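Local coordinates for protein 4-alpha-glucanotransferase (Streptococcus agalactiae, PDB 6M6T) that belongs to the amylomaltase (4-alpha-glucanotransferase) family of TIM-barrel enzymes and holds glycan ligands in its pockets, at residues Ser302-Ile307 and Ser318-Pro323; His297-Ser302 and Tyr347-Ala352; Arg128-Phe133 and His188-Tyr193; Glu80-Lys85 and Lys118-Glu123. All coordinates share one frame; numbering follows the deposited sequence.

Contact 1: Ser302-Ile307 and Ser318-Pro323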
# COMPACT_ATOMS: atom_id res chain seq x y z
N SER A 302 16.84 -9.29 4.68
CA SER A 302 18.02 -10.15 4.65
C SER A 302 19.21 -9.47 3.97
O SER A 302 20.31 -9.45 4.52
CB SER A 302 17.68 -11.47 3.94
OG SER A 302 17.70 -11.33 2.52
N ASP A 303 18.99 -8.90 2.79
CA ASP A 303 20.03 -8.27 1.98
C ASP A 303 19.32 -7.24 1.10
O ASP A 303 18.51 -7.63 0.26
CB ASP A 303 20.76 -9.29 1.08
CG ASP A 303 21.68 -10.23 1.85
OD1 ASP A 303 22.65 -9.72 2.46
OD2 ASP A 303 21.46 -11.48 1.81
N TYR A 304 19.63 -5.95 1.28
CA TYR A 304 19.04 -4.92 0.43
C TYR A 304 20.06 -4.37 -0.56
O TYR A 304 21.27 -4.38 -0.31
CB TYR A 304 18.45 -3.75 1.24
CG TYR A 304 19.49 -2.99 2.00
CD1 TYR A 304 19.96 -3.47 3.21
CD2 TYR A 304 20.04 -1.82 1.49
CE1 TYR A 304 20.93 -2.81 3.92
CE2 TYR A 304 21.03 -1.15 2.20
CZ TYR A 304 21.46 -1.65 3.42
OH TYR A 304 22.42 -1.03 4.16
N TRP A 305 19.56 -3.89 -1.69
CA TRP A 305 20.39 -3.33 -2.74
C TRP A 305 20.55 -1.83 -2.50
O TRP A 305 19.56 -1.11 -2.31
CB TRP A 305 19.76 -3.60 -4.10
CG TRP A 305 20.54 -3.05 -5.23
CD1 TRP A 305 20.34 -1.87 -5.87
CD2 TRP A 305 21.66 -3.67 -5.87
NE1 TRP A 305 21.25 -1.72 -6.88
CE2 TRP A 305 22.08 -2.81 -6.90
CE3 TRP A 305 22.35 -4.87 -5.67
CZ2 TRP A 305 23.15 -3.11 -7.73
CZ3 TRP A 305 23.41 -5.17 -6.50
CH2 TRP A 305 23.80 -4.30 -7.51
N GLU A 306 21.81 -1.36 -2.53
CA GLU A 306 22.17 -0.02 -2.09
C GLU A 306 22.88 0.72 -3.23
O GLU A 306 24.10 0.59 -3.40
CB GLU A 306 23.05 -0.09 -0.84
CG GLU A 306 23.28 1.25 -0.13
CD GLU A 306 24.48 1.26 0.85
OE1 GLU A 306 25.63 1.49 0.40
OE2 GLU A 306 24.28 1.07 2.08
N ILE A 307 22.13 1.51 -4.00
CA ILE A 307 22.73 2.36 -5.01
C ILE A 307 23.46 3.50 -4.32
O ILE A 307 22.90 4.17 -3.45
CB ILE A 307 21.65 2.92 -5.96
CG1 ILE A 307 20.80 1.78 -6.55
CG2 ILE A 307 22.31 3.77 -7.04
CD1 ILE A 307 19.30 2.02 -6.49
N SER A 318 25.20 -2.34 -4.54
CA SER A 318 25.73 -3.54 -3.90
C SER A 318 24.63 -4.18 -3.06
O SER A 318 23.62 -3.54 -2.74
CB SER A 318 26.94 -3.23 -3.03
OG SER A 318 27.80 -2.30 -3.65
N TRP A 319 24.86 -5.44 -2.69
CA TRP A 319 23.98 -6.15 -1.77
C TRP A 319 24.54 -6.01 -0.36
O TRP A 319 25.56 -6.62 -0.03
CB TRP A 319 23.87 -7.62 -2.16
CG TRP A 319 23.06 -7.89 -3.36
CD1 TRP A 319 23.51 -8.30 -4.57
CD2 TRP A 319 21.63 -7.80 -3.47
NE1 TRP A 319 22.45 -8.47 -5.44
CE2 TRP A 319 21.29 -8.16 -4.78
CE3 TRP A 319 20.62 -7.44 -2.58
CZ2 TRP A 319 19.98 -8.16 -5.23
CZ3 TRP A 319 19.31 -7.45 -3.03
CH2 TRP A 319 19.00 -7.80 -4.35
N GLN A 320 23.89 -5.21 0.47
CA GLN A 320 24.21 -4.93 1.86
C GLN A 320 23.42 -5.81 2.80
O GLN A 320 22.27 -6.16 2.52
CB GLN A 320 23.90 -3.47 2.19
CG GLN A 320 24.53 -2.56 1.23
CD GLN A 320 25.98 -2.44 1.55
OE1 GLN A 320 26.84 -2.52 0.66
NE2 GLN A 320 26.28 -2.30 2.83
N PRO A 321 24.01 -6.14 3.95
CA PRO A 321 23.33 -7.01 4.92
C PRO A 321 22.47 -6.26 5.93
O PRO A 321 22.94 -5.34 6.60
CB PRO A 321 24.50 -7.72 5.61
CG PRO A 321 25.59 -6.70 5.61
CD PRO A 321 25.39 -5.83 4.37
N ALA A 322 21.24 -6.65 6.05
CA ALA A 322 20.35 -6.20 7.10
C ALA A 322 20.18 -7.28 8.15
O ALA A 322 20.28 -8.47 7.85
CB ALA A 322 18.98 -5.83 6.52
N PRO A 323 19.92 -6.91 9.42
CA PRO A 323 19.86 -7.90 10.51
C PRO A 323 18.46 -8.49 10.73
O PRO A 323 17.89 -8.41 11.83
CB PRO A 323 20.31 -7.06 11.71
CG PRO A 323 19.70 -5.73 11.42
CD PRO A 323 19.82 -5.53 9.93
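Gln320, Trp319 and Tyr304 bury the most surface between strands 303-307 and 319-321, whose backbones run antiparallel with an angle of 131° between the short segments. Tyr304 and Gln320 form a hydrogen-bonded pair: Tyr304 N reaches Gln320 O at 2.9 Å, and Gln320 N returns to Tyr304 O almost along the C=O axis. Two residues on, Glu306 N donates to Ser318 O at 2.8 Å. The Tyr304 CG occupies the crowded position between backbone N and carbonyl carbon (chi1 65°), which lays the ring beneath Gln320, whose CB sits over one face 3.6 Å from the ring centroid. Gln320 CG, anti to the carbonyl carbon, meets Glu306 CB at 3.5 Å; the bend at chi2 then lays its amide nearly parallel on the Glu306 carboxylate. That carboxylate is salt-bridged through OE2 to Lys236, which also bonds Tyr304 OH. On the other face of the sheet, the non-hydrogen-bonded pair Trp305 and Trp319 make an edge-to-face contact. The six-membered ring of Trp305 presents its edge to the five-membered ring of Trp319, centroids 4.8 Å apart and planes 72° apart. Trp305 CB also lies over the Trp319 six-membered ring, while Trp305 NE1 bonds Ala314 O in the connecting loop. Two antiparallel strands adjacent in the sheet and consecutive in the chain, joined by ten residues, make a beta hairpin, here at the edge of a four-stranded antiparallel sheet.

Contact 2: His297-Ser302 and Tyr347-Ala352. With AC1 (4,6-dideoxy-4-{[(1S,4R,5S,6S)-4,5,6-trihydroxy-3-(hydroxymethyl)cyclohex-2-en-1-yl]amino}-alpha-D-glucopyranose), chain J.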
# COMPACT_ATOMS: atom_id res chain seq x y z
N HIS A 297 8.54 -6.23 0.27
CA HIS A 297 9.97 -6.38 -0.03
C HIS A 297 10.73 -7.02 1.14
O HIS A 297 11.65 -6.44 1.72
CB HIS A 297 10.59 -5.04 -0.40
CG HIS A 297 11.96 -5.17 -0.99
ND1 HIS A 297 12.19 -5.81 -2.18
CD2 HIS A 297 13.16 -4.71 -0.56
CE1 HIS A 297 13.49 -5.75 -2.46
NE2 HIS A 297 14.09 -5.08 -1.49
N PHE A 298 10.30 -8.23 1.48
CA PHE A 298 10.88 -8.99 2.58
C PHE A 298 12.37 -9.24 2.34
O PHE A 298 13.15 -9.35 3.31
CB PHE A 298 10.10 -10.30 2.73
CG PHE A 298 10.14 -10.89 4.10
CD1 PHE A 298 9.52 -10.24 5.16
CD2 PHE A 298 10.81 -12.08 4.33
CE1 PHE A 298 9.56 -10.77 6.43
CE2 PHE A 298 10.86 -12.63 5.59
CZ PHE A 298 10.24 -11.98 6.65
N LYS A 299 12.78 -9.32 1.07
CA LYS A 299 14.19 -9.47 0.74
C LYS A 299 15.03 -8.42 1.46
O LYS A 299 16.13 -8.71 1.95
CB LYS A 299 14.38 -9.37 -0.77
CG LYS A 299 15.81 -9.63 -1.26
CD LYS A 299 16.46 -10.81 -0.53
CE LYS A 299 17.93 -10.86 -0.77
NZ LYS A 299 18.12 -10.57 -2.19
N GLY A 300 14.51 -7.20 1.56
CA GLY A 300 15.22 -6.09 2.17
C GLY A 300 15.58 -6.30 3.63
O GLY A 300 16.39 -5.52 4.16
N PHE A 301 15.00 -7.30 4.29
CA PHE A 301 15.37 -7.60 5.67
C PHE A 301 16.49 -8.62 5.78
O PHE A 301 17.05 -8.80 6.86
CB PHE A 301 14.13 -8.04 6.46
CG PHE A 301 13.14 -6.94 6.64
CD1 PHE A 301 13.27 -6.04 7.70
CD2 PHE A 301 12.13 -6.74 5.72
CE1 PHE A 301 12.39 -4.99 7.85
CE2 PHE A 301 11.23 -5.68 5.87
CZ PHE A 301 11.36 -4.81 6.93
N SER A 302 16.84 -9.29 4.68
CA SER A 302 18.02 -10.15 4.65
C SER A 302 19.21 -9.47 3.97
O SER A 302 20.31 -9.45 4.52
CB SER A 302 17.68 -11.47 3.94
OG SER A 302 17.70 -11.33 2.52
N TYR A 347 15.09 -12.36 -6.10
CA TYR A 347 16.42 -12.32 -5.50
C TYR A 347 16.51 -13.23 -4.28
O TYR A 347 17.19 -12.93 -3.30
CB TYR A 347 16.82 -10.88 -5.14
CG TYR A 347 16.54 -9.90 -6.27
CD1 TYR A 347 17.44 -9.71 -7.30
CD2 TYR A 347 15.35 -9.18 -6.31
CE1 TYR A 347 17.18 -8.85 -8.33
CE2 TYR A 347 15.08 -8.33 -7.33
CZ TYR A 347 15.99 -8.16 -8.34
OH TYR A 347 15.71 -7.28 -9.35
N ILE A 348 15.79 -14.34 -4.34
CA ILE A 348 15.76 -15.27 -3.22
C ILE A 348 17.10 -16.00 -3.14
O ILE A 348 17.58 -16.58 -4.12
CB ILE A 348 14.59 -16.24 -3.33
CG1 ILE A 348 13.27 -15.50 -3.04
CG2 ILE A 348 14.78 -17.44 -2.40
CD1 ILE A 348 12.05 -16.40 -2.85
N ASP A 349 17.73 -15.92 -1.98
CA ASP A 349 18.91 -16.69 -1.64
C ASP A 349 18.65 -17.30 -0.27
O ASP A 349 17.68 -16.94 0.40
CB ASP A 349 20.19 -15.82 -1.66
CG ASP A 349 20.30 -14.88 -0.45
OD1 ASP A 349 19.45 -13.98 -0.29
OD2 ASP A 349 21.25 -15.05 0.35
N GLU A 350 19.52 -18.23 0.13
CA GLU A 350 19.23 -19.04 1.32
C GLU A 350 19.18 -18.21 2.60
O GLU A 350 18.63 -18.68 3.60
CB GLU A 350 20.23 -20.21 1.42
CG GLU A 350 19.61 -21.56 0.96
CD GLU A 350 19.55 -21.72 -0.58
OE1 GLU A 350 18.98 -22.73 -1.05
OE2 GLU A 350 20.06 -20.85 -1.31
N ARG A 351 19.71 -16.99 2.60
CA ARG A 351 19.48 -16.12 3.76
C ARG A 351 18.01 -15.71 3.87
O ARG A 351 17.44 -15.71 4.97
CB ARG A 351 20.37 -14.88 3.69
CG ARG A 351 21.80 -15.15 4.12
CD ARG A 351 22.75 -13.93 3.91
NE ARG A 351 24.07 -14.26 4.42
CZ ARG A 351 24.35 -14.36 5.72
NH1 ARG A 351 23.42 -14.11 6.63
NH2 ARG A 351 25.57 -14.71 6.10
N ALA A 352 17.38 -15.41 2.73
CA ALA A 352 15.95 -15.07 2.71
C ALA A 352 15.07 -16.26 3.08
O ALA A 352 14.06 -16.11 3.80
CB ALA A 352 15.56 -14.54 1.33
C1 AC1 J . 11.27 -10.49 -11.07
O2 AC1 J . 13.33 -9.31 -11.58
C2 AC1 J . 11.98 -9.14 -11.11
C4A AC1 J . 9.39 -5.98 -5.08
C3 AC1 J . 12.05 -8.59 -9.72
O3 AC1 J . 12.72 -7.34 -9.81
C4 AC1 J . 10.65 -8.40 -9.15
N4A AC1 J . 10.68 -7.98 -7.75
C5 AC1 J . 9.87 -9.70 -9.19
O5 AC1 J . 9.90 -10.30 -10.53
C6 AC1 J . 8.44 -9.42 -8.70
C1B AC1 J . 10.85 -6.54 -7.52
C2B AC1 J . 11.49 -6.42 -6.17
O2B AC1 J . 12.63 -7.27 -6.17
C3B AC1 J . 10.52 -6.94 -5.14
O3B AC1 J . 11.12 -6.93 -3.85
O4 AC1 J . 8.40 -6.50 -4.17
C5B AC1 J . 8.87 -5.74 -6.36
C7B AC1 J . 9.60 -5.95 -7.53
C6B AC1 J . 7.48 -5.14 -6.45
O6B AC1 J . 6.76 -5.61 -5.31
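Residues 298-301 coil through helical torsions but do not build a regular helix, and this turn comes up against the start of helix 350-359, where the CA atoms of Ser302 and Ala352 are 5.7 Å apart. Lys299 buries the largest share of the contact. Its CG is anti to the backbone N (chi1 -175°), and bends at chi2 and chi4 steer the amine across Tyr347 at about a right angle. NZ donates to Tyr347 O at 2.8 Å, in the carbonyl plane and on a lone pair. Asp349 OD1 lies 4.1 Å from Lys299 NZ, beyond salt-bridge range, but close enough that the carboxylate probably helps to stabilise the ammonium charge. Trp319 adds a cation-pi contact to the same amine. Asp349 is the N-cap of the helix, its OD2 accepting a weak bond from Arg351 N. Ser302 OG turns back to Lys299 O at 3.1 Å on a lone pair; that carbonyl also takes Ser302 N, so two donors grip it, while OG faces Ala352 CB at 4.0 Å. Tyr347 sends its ring away from Lys299 into the glycan pocket: its OH accepts from AC1 O3 at 3.0 Å and also bonds Pro250 O, and AC1 O2B lies at the ring edge. His297, another pocket residue, has its backbone N bonded to Glu343 OE2. The turn joins strand 292-295 to strand 303-308 while leaning on helix 350-359, with Phe298 against Leu356 and both Phe301 and Ser302 against Leu355.

Contact 3: Arg128-Phe133 and His188-Tyr193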
# COMPACT_ATOMS: atom_id res chain seq x y z
N ARG A 128 -11.38 18.87 22.86
CA ARG A 128 -11.21 17.70 23.71
C ARG A 128 -11.45 16.39 22.98
O ARG A 128 -11.18 15.33 23.55
CB ARG A 128 -12.13 17.76 24.94
CG ARG A 128 -11.51 17.08 26.16
CD ARG A 128 -12.55 16.68 27.18
NE ARG A 128 -11.97 15.96 28.32
CZ ARG A 128 -11.47 14.73 28.26
NH1 ARG A 128 -10.97 14.17 29.35
NH2 ARG A 128 -11.46 14.07 27.12
N MET A 129 -11.99 16.43 21.76
CA MET A 129 -12.00 15.25 20.91
C MET A 129 -10.68 15.14 20.16
O MET A 129 -10.08 14.06 20.09
CB MET A 129 -13.17 15.30 19.92
CG MET A 129 -14.52 15.63 20.56
SD MET A 129 -15.98 15.53 19.47
CE MET A 129 -15.23 15.34 17.86
N LEU A 130 -10.20 16.26 19.62
CA LEU A 130 -8.97 16.25 18.85
C LEU A 130 -7.77 15.87 19.72
O LEU A 130 -6.90 15.10 19.30
CB LEU A 130 -8.75 17.61 18.19
CG LEU A 130 -7.38 17.88 17.58
CD1 LEU A 130 -7.04 16.84 16.52
CD2 LEU A 130 -7.36 19.28 16.98
N SER A 131 -7.72 16.39 20.94
CA SER A 131 -6.59 16.08 21.82
C SER A 131 -6.68 14.64 22.32
O SER A 131 -5.67 13.93 22.36
CB SER A 131 -6.54 17.08 22.99
OG SER A 131 -7.11 16.54 24.17
N ASP A 132 -7.89 14.19 22.68
CA ASP A 132 -8.09 12.78 22.98
C ASP A 132 -7.64 11.88 21.83
O ASP A 132 -7.29 10.72 22.05
CB ASP A 132 -9.56 12.52 23.30
CG ASP A 132 -9.80 12.17 24.76
OD1 ASP A 132 -8.82 11.90 25.49
OD2 ASP A 132 -10.99 12.15 25.17
N PHE A 133 -7.67 12.40 20.60
CA PHE A 133 -7.11 11.68 19.45
C PHE A 133 -5.58 11.72 19.45
O PHE A 133 -4.93 10.68 19.29
CB PHE A 133 -7.67 12.27 18.16
CG PHE A 133 -6.98 11.77 16.92
CD1 PHE A 133 -7.13 10.45 16.51
CD2 PHE A 133 -6.19 12.62 16.16
CE1 PHE A 133 -6.51 9.99 15.37
CE2 PHE A 133 -5.56 12.17 15.01
CZ PHE A 133 -5.71 10.86 14.62
N HIS A 188 -3.81 20.08 9.47
CA HIS A 188 -3.33 18.74 9.13
C HIS A 188 -3.56 17.76 10.26
O HIS A 188 -3.82 16.58 10.01
CB HIS A 188 -1.85 18.78 8.79
CG HIS A 188 -1.54 19.39 7.46
ND1 HIS A 188 -1.73 18.72 6.27
CD2 HIS A 188 -1.03 20.60 7.14
CE1 HIS A 188 -1.36 19.50 5.27
NE2 HIS A 188 -0.93 20.65 5.77
N GLU A 189 -3.49 18.24 11.50
CA GLU A 189 -3.92 17.42 12.63
C GLU A 189 -5.36 16.96 12.45
O GLU A 189 -5.68 15.78 12.62
CB GLU A 189 -3.79 18.19 13.94
CG GLU A 189 -2.56 17.81 14.73
CD GLU A 189 -1.97 18.96 15.51
OE1 GLU A 189 -2.72 19.71 16.20
OE2 GLU A 189 -0.73 19.13 15.40
N VAL A 190 -6.24 17.90 12.11
CA VAL A 190 -7.66 17.60 12.05
C VAL A 190 -7.95 16.68 10.87
O VAL A 190 -8.77 15.76 10.96
CB VAL A 190 -8.47 18.91 12.02
CG1 VAL A 190 -9.93 18.65 11.68
CG2 VAL A 190 -8.38 19.64 13.37
N THR A 191 -7.27 16.90 9.74
CA THR A 191 -7.48 15.96 8.63
C THR A 191 -7.01 14.56 9.01
O THR A 191 -7.64 13.58 8.62
CB THR A 191 -6.79 16.45 7.35
OG1 THR A 191 -5.40 16.72 7.60
CG2 THR A 191 -7.48 17.71 6.84
N GLN A 192 -5.93 14.44 9.80
CA GLN A 192 -5.55 13.10 10.26
C GLN A 192 -6.62 12.51 11.18
O GLN A 192 -6.90 11.30 11.12
CB GLN A 192 -4.18 13.14 10.96
CG GLN A 192 -2.96 13.21 10.01
CD GLN A 192 -3.01 12.20 8.86
OE1 GLN A 192 -2.94 10.98 9.06
NE2 GLN A 192 -3.09 12.71 7.64
N TYR A 193 -7.25 13.36 12.00
CA TYR A 193 -8.34 12.89 12.86
C TYR A 193 -9.51 12.37 12.02
O TYR A 193 -10.09 11.32 12.33
CB TYR A 193 -8.81 14.01 13.78
CG TYR A 193 -10.15 13.75 14.47
CD1 TYR A 193 -10.22 12.96 15.62
CD2 TYR A 193 -11.33 14.31 13.99
CE1 TYR A 193 -11.44 12.72 16.25
CE2 TYR A 193 -12.55 14.08 14.62
CZ TYR A 193 -12.59 13.28 15.74
OH TYR A 193 -13.80 13.05 16.37
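Helices 126-134 and 182-208 form a steep helix-helix crossing, their short segments meeting at 78° with the axes 10.3 Å apart at closest approach. No hydrogen bond links residues 128-133 to 188-193, so the evidence for the contact is the fit of its side chains. The tight part is Phe133 against Tyr193. Both have CG anti to the backbone N, and the two side chains cross obliquely. Tyr193 CA lies over one face of the Phe133 ring, 3.9 Å from its centroid, and the Tyr193 ring directs its edge to the same ring in a T-shaped pair, centroids 5.5 Å apart and planes at 77°. Phe133 CB, in turn, touches Tyr193 CD1 at 3.7 Å, lying at the edge of the tyrosine ring. Leu130 fills in beside them, its CD1 near Tyr193 CB. Val190 also packs on Val117 and Phe120 of helix 105-122, which places a third helix against this crossing.

Toward solvent the contact thins. Arg128 is exposed and turns to its own helix, where NH2 makes a salt bridge to Asp132 OD2, and Ser131 is exposed as well. Met129, only partly buried, touches Tyr193 through its terminal methyl alone, CE lying by the hydroxyl end, 4.0 Å from Tyr193 CZ, and packs on Phe120 too. At the buried side, Leu130 and Val190 meet methyl to methyl, with Leu130 CD2 3.8 Å from Val190 CG2.

Contact 4: Glu80-Lys85 and Lys118-Glu123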
# COMPACT_ATOMS: atom_id res chain seq x y z
N GLU A 80 -22.14 14.77 9.04
CA GLU A 80 -21.63 15.08 10.37
C GLU A 80 -21.92 16.51 10.81
O GLU A 80 -21.69 16.84 11.98
CB GLU A 80 -20.11 14.85 10.42
CG GLU A 80 -19.69 13.42 10.80
CD GLU A 80 -19.81 13.14 12.31
OE1 GLU A 80 -19.08 13.78 13.12
OE2 GLU A 80 -20.65 12.29 12.68
N GLY A 81 -22.41 17.36 9.91
CA GLY A 81 -22.68 18.74 10.23
C GLY A 81 -21.51 19.66 10.02
O GLY A 81 -21.52 20.79 10.54
N PHE A 82 -20.49 19.22 9.28
CA PHE A 82 -19.21 19.91 9.10
C PHE A 82 -19.14 20.66 7.79
O PHE A 82 -18.78 21.84 7.76
CB PHE A 82 -18.07 18.89 9.18
CG PHE A 82 -17.86 18.32 10.55
CD1 PHE A 82 -18.38 18.96 11.67
CD2 PHE A 82 -17.14 17.13 10.72
CE1 PHE A 82 -18.18 18.45 12.93
CE2 PHE A 82 -16.93 16.60 11.98
CZ PHE A 82 -17.45 17.26 13.09
N ILE A 83 -19.47 20.00 6.68
CA ILE A 83 -19.73 20.68 5.43
C ILE A 83 -21.19 20.43 5.04
O ILE A 83 -21.91 19.68 5.72
CB ILE A 83 -18.77 20.22 4.31
CG1 ILE A 83 -18.45 18.73 4.42
CG2 ILE A 83 -17.50 21.03 4.34
CD1 ILE A 83 -17.78 18.16 3.18
N SER A 84 -21.63 21.07 3.96
CA SER A 84 -22.82 20.72 3.21
C SER A 84 -22.38 20.25 1.82
O SER A 84 -21.18 20.24 1.51
CB SER A 84 -23.79 21.91 3.12
OG SER A 84 -23.67 22.58 1.88
N LYS A 85 -23.34 19.85 0.98
CA LYS A 85 -22.98 19.34 -0.34
C LYS A 85 -23.09 20.36 -1.46
O LYS A 85 -22.70 20.06 -2.59
CB LYS A 85 -23.79 18.05 -0.67
CG LYS A 85 -25.28 18.11 -0.84
CD LYS A 85 -25.81 16.68 -1.09
CE LYS A 85 -25.22 15.70 -0.08
NZ LYS A 85 -25.85 14.37 -0.18
N LYS A 118 -12.37 23.97 9.63
CA LYS A 118 -12.85 25.21 10.25
C LYS A 118 -14.16 24.99 11.00
O LYS A 118 -14.34 25.52 12.11
CB LYS A 118 -13.03 26.30 9.19
CG LYS A 118 -13.73 27.59 9.66
CD LYS A 118 -13.73 28.68 8.55
CE LYS A 118 -12.72 29.83 8.82
NZ LYS A 118 -11.27 29.48 8.54
N ASN A 119 -15.08 24.20 10.42
CA ASN A 119 -16.34 23.94 11.11
C ASN A 119 -16.18 22.94 12.24
O ASN A 119 -16.89 23.04 13.25
CB ASN A 119 -17.40 23.43 10.13
CG ASN A 119 -17.87 24.51 9.17
OD1 ASN A 119 -18.16 25.64 9.58
ND2 ASN A 119 -17.93 24.17 7.88
N PHE A 120 -15.27 21.97 12.11
CA PHE A 120 -15.03 21.03 13.20
C PHE A 120 -14.46 21.75 14.43
O PHE A 120 -14.82 21.42 15.56
CB PHE A 120 -14.09 19.91 12.78
CG PHE A 120 -13.51 19.15 13.96
CD1 PHE A 120 -14.26 18.16 14.60
CD2 PHE A 120 -12.26 19.46 14.47
CE1 PHE A 120 -13.75 17.48 15.70
CE2 PHE A 120 -11.75 18.79 15.58
CZ PHE A 120 -12.50 17.79 16.19
N LEU A 121 -13.55 22.72 14.23
CA LEU A 121 -12.95 23.36 15.39
C LEU A 121 -13.94 24.21 16.19
O LEU A 121 -13.79 24.33 17.41
CB LEU A 121 -11.74 24.19 14.97
CG LEU A 121 -10.54 23.39 14.46
CD1 LEU A 121 -9.51 24.35 13.90
CD2 LEU A 121 -9.94 22.49 15.56
N LYS A 122 -14.96 24.79 15.52
CA LYS A 122 -15.92 25.67 16.21
C LYS A 122 -16.94 24.91 17.06
O LYS A 122 -17.61 25.54 17.89
CB LYS A 122 -16.65 26.56 15.19
CG LYS A 122 -17.77 25.85 14.43
CD LYS A 122 -18.43 26.72 13.37
CE LYS A 122 -17.46 27.69 12.74
NZ LYS A 122 -18.16 28.53 11.75
N GLU A 123 -17.11 23.61 16.83
CA GLU A 123 -17.86 22.77 17.77
C GLU A 123 -17.28 22.90 19.18
O GLU A 123 -16.07 23.05 19.36
CB GLU A 123 -17.83 21.29 17.34
CG GLU A 123 -18.33 21.00 15.92
CD GLU A 123 -19.86 20.96 15.82
OE1 GLU A 123 -20.52 20.85 16.88
OE2 GLU A 123 -20.40 21.04 14.69
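A Schellman motif closes the helix that precedes Gly81, and the chain emerging from it lies against the C-terminal end of helix 105-122. Gly81 has a positive phi (88°), which turns the chain so that Phe82 follows directly beside the second helix. Asn119 ND2 donates to Phe82 O at 2.5 Å, approaching nearly along the C=O axis, although the carbonyl oxygen sits 36° out of the asparagine amide plane. The bond is bent at the hydrogen, and its short modelled length carries no weight at this resolution. Asn119 CG is anti to the carbonyl carbon, which swings the amide toward this oxygen. The loop after helix 74-78 is joined to the last turn of helix 105-122, with the Phe82 ring between two residues: Phe120 CB stands over the centre of one face, 4.3 Å from the Phe82 centroid, and Glu80 CB covers the opposite face nearer its rim. The rings of Phe82 and Phe120 form an offset edge-to-face pair, planes 86° apart, in which Phe120 CD1 meets Phe82 CZ at 3.6 Å. Farther round, the more exposed Glu123 bends at chi2 and sets OE2 at the edge of the Phe82 ring, 3.8 Å from CE1.

The four contacts fall into two pairs. Contacts 1 and 2 share Ser302, with centres 9 Å apart, and the hairpin is nested inside the chain loop that contact 2 closes; Asp303 OD2 packs on Arg351 CD at 3.5 Å across the junction. This pair borders the glycan pocket: contact 2 supplies His297 and Tyr347, whereas the Trp319 side chain of contact 1 stays about 7 Å from AC1. Contacts 3 and 4 lie 14 Å apart between centres and meet mainly through Phe120, whose CD2 is 3.7 Å from Val190 CG1. Contact 4 is about 34 Å from contact 2 at the nearest atoms, on the opposite side of the chain's centre.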